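Local coordinates for SusD-like carbohydrate binding protein BF1063 (PDB 3I4G), which probably binds carbohydrate at the outer membrane, as expected of a member of the SusD family, at residues T404-Q407 against G408-D411. Residues are numbered along the deposited sequence; the frame is centred on the assembly and turned at random.
Sequences TITQ and GILD
Q407 and D411 sit one helical turn apart and join through their side chains. Q407 CB lies against G408 N. Q407 CG lies anti to the backbone N (chi1 -171°), and the chain then bends at chi2, which brings the amide back toward D411. Q407 CG passes 3.8 Å from D411 OD2. CD comes near L410 CD1. At the tip the amide forks. Q407 OE1 rests 3.8 Å from the L410 methyl CD1, while Q407 NE2 donates to D411 OD1 at 2.9 Å. The carboxylate oxygen lies almost in the amide plane of Q407. NE2, in contrast, meets OD1 from above the carboxylate plane, and the two flat groups are turned 52° apart. NE2 also donates to V428 O, and OD1 accepts from N415 ND2, so each atom has a second partner, which would restrict rotation of its group. The backbone follows the same spacing, with D411 N bonded to Q407 O.

T406 is the N-cap of helix 407-412, a short helix that follows the loop after helix 387-400 in the SusD family region. Its OG1 stands between the backbone N and the carbonyl carbon (chi1 66°), where it faces the first turn. T406 OG1 accepts a hydrogen bond from I409 N at 3.1 Å. T406 O takes the next amide, L410 N, at 3.0 Å and in the carbonyl plane. I409 CG1 packs 3.5 Å from the capping T406 OG1, and its CD1 reaches back to T404 O.

The inner face is apolar. I405 CG2 touches L410 CD2 at 3.7 Å, and the two side chains cross at about a right angle. I405 and I409 also lean on L395 and L398 of helix 387-400. L436 of helix 433-447 meets both I405 and L410.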
# COMPACT_ATOMS: atom_id res chain seq x y z
N THR A 404 13.40 22.89 -12.77
CA THR A 404 12.90 22.90 -14.17
C THR A 404 12.73 21.47 -14.68
O THR A 404 13.58 20.62 -14.46
CB THR A 404 13.83 23.65 -15.13
OG1 THR A 404 15.08 22.94 -15.22
CG2 THR A 404 14.05 25.06 -14.62
N ILE A 405 11.58 21.23 -15.28
CA ILE A 405 11.28 19.93 -15.83
C ILE A 405 11.47 20.00 -17.34
O ILE A 405 10.97 20.92 -17.99
CB ILE A 405 9.85 19.55 -15.51
CG1 ILE A 405 9.56 19.69 -14.00
CG2 ILE A 405 9.56 18.15 -16.04
CD1 ILE A 405 10.46 18.86 -13.11
N THR A 406 12.24 19.06 -17.86
CA THR A 406 12.50 18.95 -19.28
C THR A 406 11.80 17.71 -19.83
O THR A 406 11.43 16.80 -19.09
CB THR A 406 13.98 18.78 -19.58
OG1 THR A 406 14.46 17.54 -19.05
CG2 THR A 406 14.79 19.95 -18.99
N GLN A 407 11.67 17.66 -21.15
CA GLN A 407 11.11 16.46 -21.76
C GLN A 407 11.99 15.25 -21.43
O GLN A 407 11.47 14.16 -21.26
CB GLN A 407 10.93 16.62 -23.27
CG GLN A 407 10.16 15.51 -23.93
CD GLN A 407 8.74 15.42 -23.40
OE1 GLN A 407 8.05 16.44 -23.33
NE2 GLN A 407 8.29 14.23 -23.05
N GLY A 408 13.30 15.42 -21.34
CA GLY A 408 14.19 14.33 -20.96
C GLY A 408 13.85 13.76 -19.60
O GLY A 408 13.85 12.54 -19.39
N ILE A 409 13.59 14.64 -18.64
CA ILE A 409 13.20 14.20 -17.28
C ILE A 409 11.85 13.49 -17.33
O ILE A 409 11.68 12.46 -16.69
CB ILE A 409 13.17 15.38 -16.30
CG1 ILE A 409 14.59 15.85 -16.03
CG2 ILE A 409 12.47 15.02 -14.97
CD1 ILE A 409 14.69 17.22 -15.32
N LEU A 410 10.90 14.02 -18.09
CA LEU A 410 9.61 13.34 -18.22
C LEU A 410 9.82 11.96 -18.82
O LEU A 410 9.21 10.99 -18.39
CB LEU A 410 8.64 14.16 -19.08
CG LEU A 410 8.20 15.52 -18.55
CD1 LEU A 410 7.40 16.27 -19.60
CD2 LEU A 410 7.38 15.38 -17.25
N ASP A 411 10.66 11.86 -19.85
CA ASP A 411 10.88 10.59 -20.53
C ASP A 411 11.52 9.53 -19.63
O ASP A 411 11.20 8.35 -19.76
CB ASP A 411 11.68 10.81 -21.80
CG ASP A 411 10.88 11.52 -22.87
OD1 ASP A 411 9.62 11.64 -22.71
OD2 ASP A 411 11.49 11.96 -23.87